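Local coordinates for protein arginine kinase (Anthopleura japonica, PDB 4RF6) that catalyses the reversible transfer of phosphate from ATP to L-arginine, giving phosphoarginine and ADP, and carries two phosphagen kinase units in tandem on one chain, at residues 97-102 with 336-341; 106-111 with 342-347. All blocks are in the same frame, centred on the assembly; numbering follows the deposited sequence.

Contact 1: residues 97-102 with 336-341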
# COMPACT_ATOMS: atom_id res chain seq x y z
N HIS A 97 23.91 3.30 23.15
CA HIS A 97 22.59 3.25 23.75
C HIS A 97 22.37 4.29 24.85
O HIS A 97 21.43 4.17 25.64
CB HIS A 97 22.32 1.86 24.33
CG HIS A 97 22.14 0.79 23.30
ND1 HIS A 97 20.94 0.56 22.67
CD2 HIS A 97 23.01 -0.13 22.80
CE1 HIS A 97 21.07 -0.44 21.82
NE2 HIS A 97 22.32 -0.88 21.88
N SER A 98 23.23 5.31 24.91
CA SER A 98 23.11 6.34 25.94
C SER A 98 21.71 6.97 25.86
O SER A 98 21.20 7.20 24.77
CB SER A 98 24.20 7.40 25.79
OG SER A 98 24.21 7.96 24.50
N PRO A 99 21.11 7.27 27.02
CA PRO A 99 21.72 7.28 28.35
C PRO A 99 21.63 5.95 29.11
O PRO A 99 21.79 5.98 30.33
CB PRO A 99 20.89 8.33 29.08
CG PRO A 99 19.51 8.10 28.53
CD PRO A 99 19.69 7.68 27.08
N TYR A 100 21.37 4.83 28.43
CA TYR A 100 21.23 3.56 29.15
C TYR A 100 22.50 3.16 29.90
O TYR A 100 23.61 3.28 29.38
CB TYR A 100 20.80 2.41 28.23
CG TYR A 100 20.68 1.07 28.95
CD1 TYR A 100 19.57 0.79 29.74
CD2 TYR A 100 21.68 0.11 28.85
CE1 TYR A 100 19.46 -0.42 30.40
CE2 TYR A 100 21.58 -1.10 29.52
CZ TYR A 100 20.46 -1.36 30.29
OH TYR A 100 20.36 -2.57 30.94
N LYS A 101 22.33 2.69 31.14
CA LYS A 101 23.42 2.15 31.93
C LYS A 101 23.16 0.68 32.23
O LYS A 101 22.09 0.33 32.72
CB LYS A 101 23.58 2.92 33.25
CG LYS A 101 24.05 4.35 33.08
CD LYS A 101 25.31 4.39 32.25
CE LYS A 101 25.59 5.80 31.74
NZ LYS A 101 25.50 6.81 32.83
N LEU A 102 24.14 -0.17 31.94
CA LEU A 102 24.02 -1.61 32.15
C LEU A 102 23.63 -1.93 33.60
O LEU A 102 22.88 -2.87 33.86
CB LEU A 102 25.33 -2.31 31.77
CG LEU A 102 25.67 -2.24 30.28
CD1 LEU A 102 27.16 -2.06 30.06
CD2 LEU A 102 25.17 -3.47 29.56
N ASN A 336 11.91 4.51 16.26
CA ASN A 336 12.41 4.62 17.63
C ASN A 336 13.92 4.83 17.64
O ASN A 336 14.64 4.29 16.79
CB ASN A 336 12.08 3.35 18.40
CG ASN A 336 12.62 2.12 17.72
OD1 ASN A 336 12.35 1.90 16.53
ND2 ASN A 336 13.40 1.32 18.44
N ARG A 337 14.41 5.59 18.61
CA ARG A 337 15.85 5.74 18.76
C ARG A 337 16.42 4.79 19.81
O ARG A 337 17.63 4.57 19.85
CB ARG A 337 16.21 7.19 19.12
CG ARG A 337 16.63 8.04 17.93
CD ARG A 337 17.11 9.42 18.35
NE ARG A 337 16.04 10.23 18.93
CZ ARG A 337 15.97 11.55 18.86
NH1 ARG A 337 16.92 12.24 18.23
NH2 ARG A 337 14.95 12.20 19.41
N ARG A 338 15.55 4.21 20.63
CA ARG A 338 15.98 3.47 21.82
C ARG A 338 15.55 2.00 21.85
O ARG A 338 14.47 1.64 21.35
CB ARG A 338 15.50 4.19 23.08
CG ARG A 338 16.06 5.60 23.25
CD ARG A 338 15.53 6.23 24.53
NE ARG A 338 16.24 7.45 24.90
CZ ARG A 338 16.04 8.11 26.04
NH1 ARG A 338 15.15 7.67 26.92
NH2 ARG A 338 16.73 9.21 26.30
N ARG A 339 16.39 1.15 22.44
CA ARG A 339 16.12 -0.28 22.55
C ARG A 339 16.48 -0.84 23.92
O ARG A 339 16.00 -1.91 24.32
CB ARG A 339 16.91 -1.05 21.49
CG ARG A 339 16.53 -0.74 20.06
CD ARG A 339 17.27 -1.64 19.09
NE ARG A 339 16.84 -1.40 17.72
CZ ARG A 339 17.52 -0.67 16.84
NH1 ARG A 339 18.68 -0.13 17.18
NH2 ARG A 339 17.04 -0.49 15.61
N LEU A 340 17.36 -0.14 24.63
CA LEU A 340 17.76 -0.55 25.97
C LEU A 340 17.19 0.42 27.00
O LEU A 340 17.39 1.63 26.89
CB LEU A 340 19.28 -0.61 26.11
CG LEU A 340 19.95 -1.93 25.73
CD1 LEU A 340 21.47 -1.79 25.67
CD2 LEU A 340 19.55 -3.01 26.72
N GLY A 341 16.46 -0.12 27.97
CA GLY A 341 15.94 0.71 29.05
C GLY A 341 14.46 0.97 28.92
O GLY A 341 13.87 1.67 29.75
O HOH W 1 18.80 2.22 23.31
O HOH W 2 18.54 4.09 25.90
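One face of the His97 ring carries Leu340 CD1, 3.7 Å from the ring centroid and shifted toward the rim, in a CH-pi contact. Water 1 lies in the ring plane at the edge, bonds to His97 ND1 and accepts from the backbone N of Arg339. Arg339 CB stands near the plane, 4.2 Å from CE1 of His97. Over one face of the Tyr100 ring lies Leu340 CB, 3.6 Å above the plane and toward the rim, a second CH-pi contact. Both Leu340 methyls reach its CD2, CE2 and CZ side, so Leu340 is wedged between the rings. Tyr100 CG, anti to the backbone N (chi1 179°), lies 3.6 Å from Leu340 CB. Gly341, with positive phi (105°), brings its N obliquely to 3.7 Å from Tyr100 CD1. Pro99, which follows a cis peptide bond, puts its CD over one face of the Arg338 guanidinium, 3.4 Å from NH2 of Arg338. No direct hydrogen bond joins the segments, but water 2 donates to both His97 O and Leu340 O. Outside the contact, His97 NE2 bonds to Pro279 O and Tyr100 OH to Lys271 O. Arg339 NE donates to Met286 O, and its side chain lies close to Arg133 and Arg287, predicted ATP-binding residues. The contact joins the loop after helix 86-96 to the loop between strand 331-336 and helix 344-370. Ile93 of helix 86-96 also touches Leu340.

Contact 2: residues 106-111 with 342-347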
# COMPACT_ATOMS: atom_id res chain seq x y z
N HIS A 106 17.42 -4.00 32.31
CA HIS A 106 16.43 -3.86 31.24
C HIS A 106 15.21 -4.74 31.50
O HIS A 106 15.34 -5.88 31.94
CB HIS A 106 17.07 -4.22 29.90
CG HIS A 106 16.11 -4.24 28.75
ND1 HIS A 106 15.82 -3.12 27.99
CD2 HIS A 106 15.39 -5.25 28.21
CE1 HIS A 106 14.96 -3.44 27.05
NE2 HIS A 106 14.67 -4.73 27.16
N ASN A 107 14.01 -4.21 31.24
CA ASN A 107 12.81 -5.02 31.35
C ASN A 107 12.13 -5.25 30.00
O ASN A 107 11.84 -4.31 29.27
CB ASN A 107 11.83 -4.41 32.35
CG ASN A 107 12.37 -4.40 33.77
OD1 ASN A 107 12.36 -5.43 34.45
ND2 ASN A 107 12.87 -3.25 34.20
N SER A 108 11.89 -6.52 29.68
CA SER A 108 11.20 -6.90 28.45
C SER A 108 9.70 -6.99 28.72
O SER A 108 9.29 -7.28 29.84
CB SER A 108 11.71 -8.26 27.97
OG SER A 108 13.11 -8.24 27.79
N ASP A 109 8.90 -6.74 27.69
CA ASP A 109 7.45 -6.85 27.80
C ASP A 109 6.84 -7.05 26.42
O ASP A 109 6.73 -6.10 25.63
CB ASP A 109 6.84 -5.63 28.51
CG ASP A 109 5.34 -5.77 28.74
OD1 ASP A 109 4.77 -6.84 28.42
OD2 ASP A 109 4.74 -4.80 29.25
N MET A 110 6.46 -8.29 26.14
CA MET A 110 5.87 -8.66 24.86
C MET A 110 4.39 -9.03 25.02
O MET A 110 3.90 -9.91 24.31
CB MET A 110 6.65 -9.81 24.23
CG MET A 110 7.97 -9.39 23.61
SD MET A 110 7.76 -8.35 22.15
CE MET A 110 7.16 -9.57 20.98
N ASN A 111 3.71 -8.37 25.94
CA ASN A 111 2.26 -8.53 26.09
C ASN A 111 1.53 -7.38 25.41
O ASN A 111 1.45 -6.28 25.96
CB ASN A 111 1.86 -8.61 27.57
CG ASN A 111 0.42 -9.04 27.76
OD1 ASN A 111 -0.43 -8.84 26.89
ND2 ASN A 111 0.13 -9.64 28.92
N LEU A 342 13.85 0.43 27.87
CA LEU A 342 12.40 0.50 27.70
C LEU A 342 11.92 -0.81 27.12
O LEU A 342 12.64 -1.48 26.39
CB LEU A 342 11.99 1.68 26.81
CG LEU A 342 12.04 1.52 25.29
CD1 LEU A 342 11.40 2.73 24.62
CD2 LEU A 342 13.47 1.34 24.80
N SER A 343 10.70 -1.21 27.47
CA SER A 343 10.18 -2.49 27.01
C SER A 343 9.68 -2.37 25.58
O SER A 343 9.54 -1.27 25.05
CB SER A 343 9.05 -2.96 27.92
OG SER A 343 7.92 -2.11 27.80
N GLU A 344 9.41 -3.52 24.95
CA GLU A 344 8.82 -3.53 23.62
C GLU A 344 7.47 -2.82 23.65
O GLU A 344 7.13 -2.05 22.75
CB GLU A 344 8.64 -4.97 23.13
CG GLU A 344 9.94 -5.71 22.84
CD GLU A 344 10.58 -6.29 24.09
OE1 GLU A 344 10.08 -6.00 25.20
OE2 GLU A 344 11.57 -7.03 23.95
N VAL A 345 6.71 -3.08 24.71
CA VAL A 345 5.43 -2.42 24.93
C VAL A 345 5.59 -0.90 25.00
O VAL A 345 4.83 -0.16 24.39
CB VAL A 345 4.74 -2.93 26.21
CG1 VAL A 345 3.71 -1.93 26.74
CG2 VAL A 345 4.08 -4.28 25.95
N GLN A 346 6.59 -0.46 25.76
CA GLN A 346 6.85 0.97 25.92
C GLN A 346 7.29 1.63 24.62
O GLN A 346 6.89 2.76 24.31
CB GLN A 346 7.90 1.20 27.01
CG GLN A 346 7.37 1.06 28.43
CD GLN A 346 8.44 1.23 29.49
OE1 GLN A 346 9.58 0.77 29.32
NE2 GLN A 346 8.09 1.90 30.58
N CYS A 347 8.11 0.92 23.85
CA CYS A 347 8.53 1.41 22.54
C CYS A 347 7.33 1.66 21.63
O CYS A 347 7.20 2.72 21.02
CB CYS A 347 9.51 0.43 21.89
SG CYS A 347 10.11 0.96 20.27
O HOH W 3 13.29 -6.86 25.66
O HOH W 4 6.04 -2.56 29.80
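Asp109 and Glu344 make the main direct hydrogen bond. Asp109 N donates to Glu344 OE1 over 2.9 Å, almost straight at 178° and nearly along the C-O axis. A weak bond runs the other way, from Val345 N to Asp109 O. Glu344 OE2 forms a salt bridge with Arg136. Asn107 O receives a CA-H...O contact from Ser343 CA.

Water 3 bonds to His106 NE2; its approaches to Ser108 OG and Glu344 OE2 are unusually short, so doubtful in detail. Outside partners are Gly341 N for His106 ND1 and His268 NE2 for Ser108 OG. Water 4 donates to Asp109 OD2 and bonds to Ser343 OG; His114 ND1 also holds Asp109 OD2.

Van der Waals contacts complete the interface. His106 CE1 lies 3.1 Å from Leu342 O. Asp109 CG, anti to the backbone N (chi1 -176°), meets Val345 CG2 at 3.4 Å. The bent Met110 chain crosses Glu344 at about a right angle, its SD 3.5 Å from Glu344 CG.

Asn111 N reaches Asp109 OD1 from above the carboxylate plane (38°), an Asx turn. Ser343 OG accepts from Gln346 N, and Gln346 OE1 from Ser343 N. This capping box opens helix 344-370, with loop 106-111 laid over its first turn.

From the N terminus, the chain leaves helix 86-96 and supplies 97-102, then 106-111, both before strand 127-136. It then builds the antiparallel sheet and its helices. From the end of strand 331-336 it returns with 336-341, which closes contact 1, and continues straight into 342-347, which closes contact 2. Each contact closes a loop of more than 200 residues. The two loops cross, because their segments alternate. The centres of the contacts are 12 Å apart and the contacts touch: His106 ND1 is 3.1 Å from Gly341 N, a probable hydrogen bond. Together they tie the linker after helix 86-96 to the approach and start of helix 344-370, within the first repeat.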